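Local atomic coordinates of putative acyl-CoA dehydrogenase (Burkholderia xenovorans, PDB entry 5JSC), a protein that belongs to the acyl-CoA dehydrogenase family of flavoproteins, forms an assembly of four chains and binds flavin-adenine dinucleotide. Residues I37-L45 with T97-A105; F272-R283 with V349-M360. All coordinates share one frame; numbering follows the deposited sequence.

Interaction 1 joins helix 28-44 to the end of helix 88-101 and the start of helix 103-122, within the N-terminal domain range of the acyl-CoA dehydrogenase family; interaction 2 joins two helices within the C-terminal range. Segments 37-44 and 97-101, like 272-283 and 349-356, run roughly parallel but cross in opposite senses (-26° and 24°). Their axes are closer in interaction 2, 8.6 Å against 9.7 Å, as its alanines and glycine allow. Interaction 1 is partly buried, an apolar cluster with a histidine-carboxylate hydrogen bond. Interaction 2 is buried, aliphatic, and ends in an R283-Y357 CH-pi contact beside the flavin-adenine dinucleotide. They touch where A99, K100 and G103 meet F272, R274 and H275.

Interaction 1 of 2, residues I37-L45 with T97-A105; sequences IEAWCRANL and TLAKHSGLA. With SO4 (sulfate ion), chain S.
C41 fills the hollow between H101 and L98. Its CB sits over one face of the imidazole, 3.6 Å from the ring centroid and 11° off the normal, a CH-pi contact. Its SG, placed beside the backbone N by chi1 of -72°, sits obliquely beside the same ring and also touches L98 CD2 at 3.7 Å. That methyl is the main bump from helix 88-101: it meets C41 SG, the W40 ring at CZ3 (3.8 Å) and, more loosely, I37 CD1 and L45 CD1. A turn before H101, T97 slots between I37 and E38. T97 CB packs on I37 CG2, T97 CG2 points at the E38 side chain, and T97 OG1 is hydrogen-bonded to L93 O in its own helix.

The imidazole is fixed at its edge as well as its face. H101 NE2 donates to E38 OE1 over 2.7 Å at 159°, on the syn side of the carboxylate but out of its plane. E38 OE1 also accepts from a water that K100 NZ donates to, while E38 OE2 forms a salt bridge with R42 NE at 2.7 Å. With these positive groups around it, the carboxylate is probably held ionised. At the far end L45 straddles the helix break: its CD1 touches H101 CB and S102 CB, and its CD2 meets A105 CB at 3.9 Å. S102 caps helix 103-122, its OG accepting from A105 N, and S102 OG, G103 N and L104 N hold a sulfate ion, probably from the crystallisation liquor.

This is structural packing in the helical N-terminal part of the acyl-CoA dehydrogenase fold: W40 and L45 also lean on helix 53-66, W40 stacks edge-to-face with W69, L98 reaches helix 103-122, and A99 and K100 rest against helix 250-286.

Interaction 2 of 2, residues F272-R283 with V349-M360; sequences FARHAMAEGVAR and VIDAAVQLYGGM. With FAD (flavin-adenine dinucleotide), chain T; EDO (1,2-ethanediol), chain O.
R283 crosses the face of the Y357 ring obliquely. R283 CG stands over the centre of one ring face, 3.8 Å from the centroid and only 4° off the normal, a CH-pi contact. The bend at chi2 (67°) folds the rest of the chain across the same ring, so that R283 CD is 3.6 Å from Y357 CE2 and the guanidinium plane is tilted 26° to the ring. M360 SD approaches R283 NH1 at 3.9 Å. The other end of the ring points at E279: Y357 OH makes a weak hydrogen bond to E279 O, and E279 OE1 lies 3.1 Å from the hydroxyl.

Behind this contact the helices, both of the C-terminal helical domain, close on small residues. The CA atoms of G280 and A353 are 4.9 Å apart, and L356 CD1 lies 3.9 Å from G280 CA. A276 CB then meets I350 CG1 at 3.7 Å as well as the methyl of A353, while V349 CG1 packs against A273 and A276.

Helix 332-356 ends at the cofactor. G358 leaves helical geometry with positive phi, and G359 N donates to O1P of the flavin-adenine dinucleotide. At the subunit interface, D351 (salt bridge) and Q355 (hydrogen bond) reach R376 of the second subunit, which also contributes to this cofactor site.

A water ties the contact to the cofactor, accepting from R283 NE and donating to L356 O and to FAD O2A. R283 thus faces the pyrophosphate through water, and its charge probably moderates that of the phosphate.

Interaction 1 of 2, residues I37-L45 with T97-A105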
loop_
_atom_site.group_PDB
_atom_site.type_symbol
_atom_site.label_atom_id
_atom_site.label_comp_id
_atom_site.label_asym_id
_atom_site.label_seq_id
_atom_site.Cartn_x
_atom_site.Cartn_y
_atom_site.Cartn_z
ATOM N N ILE C 37 -9.721 -33.073 -11.968
ATOM C CA ILE C 37 -10.491 -31.908 -12.390
ATOM C C ILE C 37 -9.702 -31.097 -13.418
ATOM O O ILE C 37 -10.290 -30.529 -14.344
ATOM C CB ILE C 37 -10.946 -31.061 -11.178
ATOM C CG1 ILE C 37 -11.862 -29.923 -11.635
ATOM C CG2 ILE C 37 -9.769 -30.528 -10.368
ATOM C CD1 ILE C 37 -13.159 -30.394 -12.253
ATOM N N GLU C 38 -8.367 -31.068 -13.314
ATOM C CA GLU C 38 -7.572 -30.405 -14.348
ATOM C C GLU C 38 -7.766 -31.065 -15.708
ATOM O O GLU C 38 -7.932 -30.376 -16.726
ATOM C CB GLU C 38 -6.092 -30.394 -13.967
ATOM C CG GLU C 38 -5.152 -29.870 -15.067
ATOM C CD GLU C 38 -5.409 -28.419 -15.478
ATOM O OE1 GLU C 38 -6.016 -27.658 -14.697
ATOM O OE2 GLU C 38 -4.982 -28.036 -16.592
ATOM N N ALA C 39 -7.737 -32.401 -15.752
ATOM C CA ALA C 39 -7.960 -33.097 -17.012
ATOM C C ALA C 39 -9.360 -32.830 -17.551
ATOM O O ALA C 39 -9.547 -32.674 -18.766
ATOM C CB ALA C 39 -7.734 -34.600 -16.832
ATOM N N TRP C 40 -10.362 -32.786 -16.664
ATOM C CA TRP C 40 -11.712 -32.459 -17.108
ATOM C C TRP C 40 -11.751 -31.071 -17.738
ATOM O O TRP C 40 -12.353 -30.875 -18.800
ATOM C CB TRP C 40 -12.705 -32.562 -15.936
ATOM C CG TRP C 40 -14.142 -32.321 -16.374
ATOM C CD1 TRP C 40 -15.053 -33.269 -16.758
ATOM C CD2 TRP C 40 -14.805 -31.053 -16.514
ATOM N NE1 TRP C 40 -16.240 -32.669 -17.118
ATOM C CE2 TRP C 40 -16.113 -31.311 -16.978
ATOM C CE3 TRP C 40 -14.420 -29.730 -16.288
ATOM C CZ2 TRP C 40 -17.034 -30.294 -17.223
ATOM C CZ3 TRP C 40 -15.336 -28.716 -16.534
ATOM C CH2 TRP C 40 -16.628 -29.006 -16.997
ATOM N N CYS C 41 -11.082 -30.102 -17.112
ATOM C CA CYS C 41 -11.041 -28.747 -17.660
ATOM C C CYS C 41 -10.379 -28.707 -19.030
ATOM O O CYS C 41 -10.871 -28.032 -19.944
ATOM C CB CYS C 41 -10.302 -27.822 -16.701
ATOM S SG CYS C 41 -11.222 -27.443 -15.216
ATOM N N ARG C 42 -9.247 -29.400 -19.188
ATOM C CA ARG C 42 -8.528 -29.356 -20.459
ATOM C C ARG C 42 -9.339 -29.972 -21.584
ATOM O O ARG C 42 -9.205 -29.563 -22.742
ATOM C CB ARG C 42 -7.181 -30.064 -20.331
ATOM C CG ARG C 42 -6.137 -29.233 -19.616
ATOM C CD ARG C 42 -4.860 -30.006 -19.348
ATOM N NE ARG C 42 -3.858 -29.143 -18.729
ATOM C CZ ARG C 42 -2.853 -29.566 -17.967
ATOM N NH1 ARG C 42 -2.002 -28.686 -17.452
ATOM N NH2 ARG C 42 -2.705 -30.856 -17.704
ATOM N N ALA C 43 -10.186 -30.944 -21.267
ATOM C CA ALA C 43 -10.953 -31.635 -22.290
ATOM C C ALA C 43 -12.314 -31.010 -22.559
ATOM O O ALA C 43 -12.865 -31.221 -23.646
ATOM C CB ALA C 43 -11.146 -33.098 -21.898
ATOM N N ASN C 44 -12.870 -30.252 -21.611
ATOM C CA ASN C 44 -14.243 -29.782 -21.718
ATOM C C ASN C 44 -14.402 -28.269 -21.759
ATOM O O ASN C 44 -15.498 -27.792 -22.082
ATOM C CB ASN C 44 -15.081 -30.330 -20.554
ATOM C CG ASN C 44 -15.340 -31.805 -20.682
ATOM O OD1 ASN C 44 -16.232 -32.220 -21.422
ATOM N ND2 ASN C 44 -14.561 -32.615 -19.972
ATOM N N LEU C 45 -13.368 -27.506 -21.445
ATOM C CA LEU C 45 -13.478 -26.057 -21.447
ATOM C C LEU C 45 -12.592 -25.442 -22.524
ATOM O O LEU C 45 -12.053 -24.345 -22.342
ATOM C CB LEU C 45 -13.107 -25.497 -20.076
ATOM C CG LEU C 45 -13.926 -25.988 -18.881
ATOM C CD1 LEU C 45 -13.330 -25.483 -17.579
ATOM C CD2 LEU C 45 -15.377 -25.550 -19.001
ATOM N N THR C 97 -9.344 -24.918 -9.474
ATOM C CA THR C 97 -8.996 -25.390 -10.811
ATOM C C THR C 97 -9.991 -24.896 -11.849
ATOM O O THR C 97 -9.597 -24.450 -12.932
ATOM C CB THR C 97 -8.924 -26.913 -10.822
ATOM O OG1 THR C 97 -8.045 -27.340 -9.779
ATOM C CG2 THR C 97 -8.402 -27.434 -12.169
ATOM N N LEU C 98 -11.285 -24.959 -11.542
ATOM C CA LEU C 98 -12.278 -24.473 -12.496
ATOM C C LEU C 98 -12.079 -22.991 -12.785
ATOM O O LEU C 98 -12.041 -22.579 -13.949
ATOM C CB LEU C 98 -13.686 -24.736 -11.973
ATOM C CG LEU C 98 -14.149 -26.191 -12.040
ATOM C CD1 LEU C 98 -15.396 -26.370 -11.180
ATOM C CD2 LEU C 98 -14.408 -26.626 -13.476
ATOM N N ALA C 99 -11.918 -22.180 -11.734
ATOM C CA ALA C 99 -11.741 -20.740 -11.930
ATOM C C ALA C 99 -10.493 -20.441 -12.751
ATOM O O ALA C 99 -10.479 -19.494 -13.553
ATOM C CB ALA C 99 -11.662 -20.032 -10.579
ATOM N N LYS C 100 -9.435 -21.240 -12.567
ATOM C CA LYS C 100 -8.207 -21.051 -13.331
ATOM C C LYS C 100 -8.438 -21.202 -14.833
ATOM O O LYS C 100 -7.654 -20.675 -15.630
ATOM C CB LYS C 100 -7.148 -22.048 -12.840
ATOM C CG LYS C 100 -5.763 -21.865 -13.446
ATOM C CD LYS C 100 -4.714 -22.679 -12.702
ATOM C CE LYS C 100 -4.982 -24.165 -12.798
ATOM N NZ LYS C 100 -3.936 -24.959 -12.081
ATOM N N HIS C 101 -9.500 -21.898 -15.237
ATOM C CA HIS C 101 -9.839 -22.086 -16.641
ATOM C C HIS C 101 -11.057 -21.299 -17.095
ATOM O O HIS C 101 -11.090 -20.857 -18.252
ATOM C CB HIS C 101 -10.104 -23.568 -16.931
ATOM C CG HIS C 101 -8.898 -24.444 -16.806
ATOM N ND1 HIS C 101 -8.139 -24.813 -17.894
ATOM C CD2 HIS C 101 -8.337 -25.048 -15.732
ATOM C CE1 HIS C 101 -7.155 -25.600 -17.495
ATOM N NE2 HIS C 101 -7.249 -25.756 -16.187
ATOM N N SER C 102 -12.061 -21.126 -16.231
ATOM C CA SER C 102 -13.357 -20.598 -16.660
ATOM C C SER C 102 -14.135 -20.079 -15.465
ATOM O O SER C 102 -14.480 -20.856 -14.566
ATOM C CB SER C 102 -14.173 -21.673 -17.367
ATOM O OG SER C 102 -15.520 -21.255 -17.510
ATOM N N GLY C 103 -14.454 -18.785 -15.472
ATOM C CA GLY C 103 -15.329 -18.262 -14.434
ATOM C C GLY C 103 -16.726 -18.851 -14.482
ATOM O O GLY C 103 -17.370 -18.999 -13.444
ATOM N N LEU C 104 -17.212 -19.193 -15.680
ATOM C CA LEU C 104 -18.542 -19.788 -15.802
ATOM C C LEU C 104 -18.588 -21.167 -15.153
ATOM O O LEU C 104 -19.545 -21.501 -14.442
ATOM C CB LEU C 104 -18.946 -19.888 -17.274
ATOM C CG LEU C 104 -19.007 -18.591 -18.086
ATOM C CD1 LEU C 104 -19.048 -18.891 -19.579
ATOM C CD2 LEU C 104 -20.206 -17.779 -17.680
ATOM N N ALA C 105 -17.573 -21.993 -15.414
ATOM C CA ALA C 105 -17.545 -23.336 -14.837
ATOM C C ALA C 105 -17.398 -23.285 -13.321
ATOM O O ALA C 105 -18.044 -24.056 -12.597
ATOM C CB ALA C 105 -16.409 -24.144 -15.463
HETATM S S SO4 S . -15.055 -17.763 -18.980
HETATM O O1 SO4 S . -14.423 -18.435 -20.114
HETATM O O2 SO4 S . -15.938 -18.704 -18.305
HETATM O O3 SO4 S . -15.821 -16.615 -19.458
HETATM O O4 SO4 S . -14.031 -17.317 -18.038
HETATM O O HOH W 1 -4.575 -27.466 -12.458
HETATM O O HOH W 2 -9.163 -24.258 -20.521
#

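Interaction 2 of 2, residues F272-R283 with V349-M360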
loop_
_atom_site.group_PDB
_atom_site.type_symbol
_atom_site.label_atom_id
_atom_site.label_comp_id
_atom_site.label_asym_id
_atom_site.label_seq_id
_atom_site.Cartn_x
_atom_site.Cartn_y
_atom_site.Cartn_z
ATOM N N PHE C 272 -8.320 -17.760 -10.241
ATOM C CA PHE C 272 -8.224 -16.624 -11.153
ATOM C C PHE C 272 -6.829 -16.001 -11.099
ATOM O O PHE C 272 -6.243 -15.676 -12.143
ATOM C CB PHE C 272 -9.288 -15.578 -10.811
ATOM C CG PHE C 272 -10.707 -16.017 -11.101
ATOM C CD1 PHE C 272 -11.042 -16.622 -12.315
ATOM C CD2 PHE C 272 -11.713 -15.808 -10.159
ATOM C CE1 PHE C 272 -12.345 -17.014 -12.577
ATOM C CE2 PHE C 272 -13.023 -16.199 -10.419
ATOM C CZ PHE C 272 -13.340 -16.809 -11.626
ATOM N N ALA C 273 -6.277 -15.831 -9.891
ATOM C CA ALA C 273 -4.931 -15.272 -9.755
ATOM C C ALA C 273 -3.887 -16.159 -10.428
ATOM O O ALA C 273 -2.964 -15.655 -11.086
ATOM C CB ALA C 273 -4.589 -15.056 -8.280
ATOM N N ARG C 274 -4.000 -17.483 -10.269
ATOM C CA ARG C 274 -3.025 -18.358 -10.913
ATOM C C ARG C 274 -3.093 -18.242 -12.428
ATOM O O ARG C 274 -2.061 -18.308 -13.110
ATOM C CB ARG C 274 -3.242 -19.811 -10.488
ATOM C CG ARG C 274 -2.870 -20.095 -9.041
ATOM C CD ARG C 274 -2.692 -21.594 -8.846
ATOM N NE ARG C 274 -2.531 -22.005 -7.447
ATOM C CZ ARG C 274 -1.386 -21.965 -6.769
ATOM N NH1 ARG C 274 -0.292 -21.482 -7.335
ATOM N NH2 ARG C 274 -1.338 -22.401 -5.509
ATOM N N HIS C 275 -4.298 -18.079 -12.980
ATOM C CA HIS C 275 -4.406 -17.861 -14.420
ATOM C C HIS C 275 -3.684 -16.578 -14.819
ATOM O O HIS C 275 -2.906 -16.562 -15.782
ATOM C CB HIS C 275 -5.882 -17.825 -14.825
ATOM C CG HIS C 275 -6.113 -17.887 -16.303
ATOM N ND1 HIS C 275 -7.377 -17.912 -16.854
ATOM C CD2 HIS C 275 -5.249 -17.919 -17.345
ATOM C CE1 HIS C 275 -7.281 -17.968 -18.172
ATOM N NE2 HIS C 275 -6.001 -17.982 -18.495
ATOM N N ALA C 276 -3.899 -15.495 -14.064
ATOM C CA ALA C 276 -3.216 -14.237 -14.367
ATOM C C ALA C 276 -1.704 -14.385 -14.248
ATOM O O ALA C 276 -0.949 -13.810 -15.045
ATOM C CB ALA C 276 -3.721 -13.131 -13.433
ATOM N N MET C 277 -1.245 -15.114 -13.228
ATOM C CA MET C 277 0.187 -15.351 -13.052
ATOM C C MET C 277 0.782 -16.045 -14.269
ATOM O O MET C 277 1.851 -15.660 -14.760
ATOM C CB MET C 277 0.415 -16.197 -11.798
ATOM C CG MET C 277 1.873 -16.513 -11.483
ATOM S SD MET C 277 2.625 -15.160 -10.554
ATOM C CE MET C 277 3.886 -14.568 -11.633
ATOM N N ALA C 278 0.120 -17.101 -14.750
ATOM C CA ALA C 278 0.632 -17.796 -15.929
ATOM C C ALA C 278 0.703 -16.859 -17.127
ATOM O O ALA C 278 1.699 -16.853 -17.864
ATOM C CB ALA C 278 -0.241 -19.018 -16.232
ATOM N N GLU C 279 -0.339 -16.050 -17.338
ATOM C CA GLU C 279 -0.314 -15.094 -18.441
ATOM C C GLU C 279 0.818 -14.088 -18.273
ATOM O O GLU C 279 1.508 -13.743 -19.244
ATOM C CB GLU C 279 -1.657 -14.362 -18.523
ATOM C CG GLU C 279 -2.847 -15.257 -18.775
ATOM C CD GLU C 279 -2.940 -15.744 -20.194
ATOM O OE1 GLU C 279 -2.483 -15.031 -21.103
ATOM O OE2 GLU C 279 -3.504 -16.835 -20.400
ATOM N N GLY C 280 1.011 -13.602 -17.042
ATOM C CA GLY C 280 2.003 -12.565 -16.799
ATOM C C GLY C 280 3.427 -13.053 -16.989
ATOM O O GLY C 280 4.243 -12.376 -17.620
ATOM N N VAL C 281 3.755 -14.232 -16.446
ATOM C CA VAL C 281 5.120 -14.716 -16.608
ATOM C C VAL C 281 5.395 -15.058 -18.072
ATOM O O VAL C 281 6.490 -14.784 -18.578
ATOM C CB VAL C 281 5.407 -15.893 -15.646
ATOM C CG1 VAL C 281 4.714 -17.192 -16.074
ATOM C CG2 VAL C 281 6.918 -16.097 -15.479
ATOM N N ALA C 282 4.411 -15.624 -18.781
ATOM C CA ALA C 282 4.620 -15.919 -20.194
ATOM C C ALA C 282 4.857 -14.647 -21.000
ATOM O O ALA C 282 5.703 -14.625 -21.899
ATOM C CB ALA C 282 3.430 -16.691 -20.754
ATOM N N ARG C 283 4.108 -13.581 -20.701
ATOM C CA ARG C 283 4.277 -12.329 -21.435
ATOM C C ARG C 283 5.604 -11.665 -21.095
ATOM O O ARG C 283 6.282 -11.135 -21.983
ATOM C CB ARG C 283 3.108 -11.392 -21.139
ATOM C CG ARG C 283 3.142 -10.090 -21.934
ATOM C CD ARG C 283 2.937 -10.347 -23.426
ATOM N NE ARG C 283 2.713 -9.081 -24.125
ATOM C CZ ARG C 283 2.168 -8.964 -25.331
ATOM N NH1 ARG C 283 1.786 -10.045 -26.006
ATOM N NH2 ARG C 283 1.991 -7.755 -25.856
ATOM N N VAL C 349 -3.061 -9.199 -8.288
ATOM C CA VAL C 349 -2.325 -10.042 -9.228
ATOM C C VAL C 349 -2.843 -9.831 -10.641
ATOM O O VAL C 349 -2.070 -9.671 -11.596
ATOM C CB VAL C 349 -2.441 -11.518 -8.810
ATOM C CG1 VAL C 349 -1.804 -12.425 -9.864
ATOM C CG2 VAL C 349 -1.776 -11.708 -7.449
ATOM N N ILE C 350 -4.166 -9.861 -10.794
ATOM C CA ILE C 350 -4.789 -9.684 -12.096
ATOM C C ILE C 350 -4.477 -8.302 -12.649
ATOM O O ILE C 350 -4.144 -8.151 -13.830
ATOM C CB ILE C 350 -6.303 -9.942 -11.974
ATOM C CG1 ILE C 350 -6.538 -11.442 -11.747
ATOM C CG2 ILE C 350 -7.040 -9.449 -13.200
ATOM C CD1 ILE C 350 -7.937 -11.759 -11.231
ATOM N N ASP C 351 -4.546 -7.279 -11.796
ATOM C CA ASP C 351 -4.246 -5.922 -12.241
ATOM C C ASP C 351 -2.820 -5.812 -12.751
ATOM O O ASP C 351 -2.562 -5.134 -13.761
ATOM C CB ASP C 351 -4.479 -4.944 -11.094
ATOM C CG ASP C 351 -4.317 -3.519 -11.510
ATOM O OD1 ASP C 351 -5.269 -2.977 -12.106
ATOM O OD2 ASP C 351 -3.236 -2.946 -11.229
ATOM N N ALA C 352 -1.882 -6.472 -12.067
ATOM C CA ALA C 352 -0.491 -6.466 -12.503
ATOM C C ALA C 352 -0.330 -7.188 -13.836
ATOM O O ALA C 352 0.438 -6.743 -14.696
ATOM C CB ALA C 352 0.396 -7.107 -11.435
ATOM N N ALA C 353 -1.047 -8.303 -14.030
ATOM C CA ALA C 353 -0.968 -9.016 -15.302
ATOM C C ALA C 353 -1.519 -8.178 -16.457
ATOM O O ALA C 353 -0.965 -8.198 -17.566
ATOM C CB ALA C 353 -1.701 -10.363 -15.204
ATOM N N VAL C 354 -2.621 -7.456 -16.228
ATOM C CA VAL C 354 -3.115 -6.512 -17.231
ATOM C C VAL C 354 -2.014 -5.529 -17.616
ATOM O O VAL C 354 -1.753 -5.285 -18.801
ATOM C CB VAL C 354 -4.359 -5.770 -16.707
ATOM C CG1 VAL C 354 -4.700 -4.600 -17.629
ATOM C CG2 VAL C 354 -5.533 -6.726 -16.606
ATOM N N GLN C 355 -1.344 -4.963 -16.612
ATOM C CA GLN C 355 -0.324 -3.951 -16.872
ATOM C C GLN C 355 0.828 -4.522 -17.692
ATOM O O GLN C 355 1.356 -3.850 -18.595
ATOM C CB GLN C 355 0.179 -3.374 -15.549
ATOM C CG GLN C 355 0.926 -2.066 -15.684
ATOM C CD GLN C 355 0.031 -0.893 -16.059
ATOM O OE1 GLN C 355 -1.197 -1.007 -16.100
ATOM N NE2 GLN C 355 0.649 0.258 -16.312
ATOM N N LEU C 356 1.221 -5.768 -17.406
ATOM C CA LEU C 356 2.318 -6.384 -18.152
ATOM C C LEU C 356 1.971 -6.542 -19.626
ATOM O O LEU C 356 2.864 -6.485 -20.486
ATOM C CB LEU C 356 2.670 -7.750 -17.545
ATOM C CG LEU C 356 3.378 -7.745 -16.188
ATOM C CD1 LEU C 356 3.321 -9.124 -15.521
ATOM C CD2 LEU C 356 4.831 -7.259 -16.338
ATOM N N TYR C 357 0.684 -6.720 -19.938
ATOM C CA TYR C 357 0.248 -6.885 -21.318
ATOM C C TYR C 357 0.119 -5.576 -22.087
ATOM O O TYR C 357 -0.122 -5.623 -23.297
ATOM C CB TYR C 357 -1.088 -7.625 -21.367
ATOM C CG TYR C 357 -0.891 -9.086 -21.587
ATOM C CD1 TYR C 357 -0.707 -9.947 -20.516
ATOM C CD2 TYR C 357 -0.839 -9.603 -22.871
ATOM C CE1 TYR C 357 -0.497 -11.293 -20.720
ATOM C CE2 TYR C 357 -0.641 -10.945 -23.080
ATOM C CZ TYR C 357 -0.471 -11.785 -21.999
ATOM O OH TYR C 357 -0.263 -13.139 -22.192
ATOM N N GLY C 358 0.266 -4.420 -21.433
ATOM C CA GLY C 358 0.116 -3.170 -22.161
ATOM C C GLY C 358 -1.284 -3.006 -22.726
ATOM O O GLY C 358 -2.285 -3.370 -22.096
ATOM N N GLY C 359 -1.357 -2.459 -23.945
ATOM C CA GLY C 359 -2.653 -2.221 -24.560
ATOM C C GLY C 359 -3.488 -3.482 -24.678
ATOM O O GLY C 359 -4.712 -3.453 -24.494
ATOM N N MET C 360 -2.837 -4.613 -24.962
ATOM C CA MET C 360 -3.551 -5.877 -25.060
ATOM C C MET C 360 -4.219 -6.259 -23.747
ATOM O O MET C 360 -5.186 -7.031 -23.750
ATOM C CB MET C 360 -2.578 -6.967 -25.496
ATOM C CG MET C 360 -3.226 -8.243 -25.914
ATOM S SD MET C 360 -1.989 -9.258 -26.721
ATOM C CE MET C 360 -1.743 -8.337 -28.238
HETATM P PA FAD T . 4.551 -2.849 -24.020
HETATM O O1A FAD T . 5.444 -1.846 -24.666
HETATM O O2A FAD T . 4.758 -4.287 -24.439
HETATM O O5B FAD T . 4.696 -2.701 -22.453
HETATM C C5B FAD T . 4.053 -3.661 -21.591
HETATM C C4B FAD T . 4.258 -3.166 -20.183
HETATM O O4B FAD T . 5.666 -3.187 -19.883
HETATM C C3B FAD T . 3.876 -1.711 -19.944
HETATM O O3B FAD T . 2.472 -1.525 -19.781
HETATM C C2B FAD T . 4.676 -1.383 -18.682
HETATM O O2B FAD T . 3.964 -1.795 -17.515
HETATM C C1B FAD T . 5.942 -2.235 -18.871
HETATM N N9A FAD T . 7.140 -1.494 -19.256
HETATM C C8A FAD T . 7.317 -0.741 -20.387
HETATM N N7A FAD T . 8.532 -0.273 -20.533
HETATM C C5A FAD T . 9.204 -0.746 -19.415
HETATM C C6A FAD T . 10.537 -0.618 -18.988
HETATM N N6A FAD T . 11.471 0.071 -19.658
HETATM N N1A FAD T . 10.888 -1.227 -17.833
HETATM C C2A FAD T . 9.957 -1.910 -17.158
HETATM N N3A FAD T . 8.671 -2.098 -17.464
HETATM C C4A FAD T . 8.355 -1.493 -18.616
HETATM N N1 FAD T . -1.018 4.379 -29.440
HETATM C C2 FAD T . -0.929 5.282 -30.459
HETATM O O2 FAD T . 0.096 5.403 -31.142
HETATM N N3 FAD T . -1.997 6.096 -30.738
HETATM C C4 FAD T . -3.202 6.114 -30.063
HETATM O O4 FAD T . -4.117 6.827 -30.455
HETATM C C4X FAD T . -3.283 5.185 -28.971
HETATM N N5 FAD T . -4.414 5.093 -28.321
HETATM C C5X FAD T . -4.551 4.073 -27.395
HETATM C C6 FAD T . -5.802 3.859 -26.812
HETATM C C7 FAD T . -6.028 2.780 -25.965
HETATM C C7M FAD T . -7.402 2.558 -25.386
HETATM C C8 FAD T . -4.974 1.901 -25.676
HETATM C C8M FAD T . -5.182 0.713 -24.770
HETATM C C9 FAD T . -3.724 2.121 -26.241
HETATM C C9A FAD T . -3.502 3.193 -27.100
HETATM N N10 FAD T . -2.274 3.373 -27.771
HETATM C C10 FAD T . -2.142 4.342 -28.737
HETATM C "C1'" FAD T . -1.169 2.439 -27.517
HETATM C "C2'" FAD T . -0.456 2.674 -26.189
HETATM O "O2'" FAD T . 0.317 3.875 -26.237
HETATM C "C3'" FAD T . 0.454 1.484 -25.879
HETATM O "O3'" FAD T . -0.400 0.384 -25.585
HETATM C "C4'" FAD T . 1.413 1.697 -24.707
HETATM O "O4'" FAD T . 2.423 2.635 -25.083
HETATM C "C5'" FAD T . 2.049 0.405 -24.237
HETATM O "O5'" FAD T . 2.686 -0.222 -25.371
HETATM P P FAD T . 2.374 -1.794 -25.559
HETATM O O1P FAD T . 0.916 -2.072 -25.578
HETATM O O2P FAD T . 3.089 -2.251 -26.799
HETATM O O3P FAD T . 3.025 -2.473 -24.275
HETATM C C1 EDO O . -3.023 -25.259 -4.006
HETATM O O1 EDO O . -3.443 -23.970 -4.448
HETATM C C2 EDO O . -3.401 -26.308 -5.040
HETATM O O2 EDO O . -3.126 -25.816 -6.353
HETATM O O HOH W 3 3.379 -6.537 -23.143
#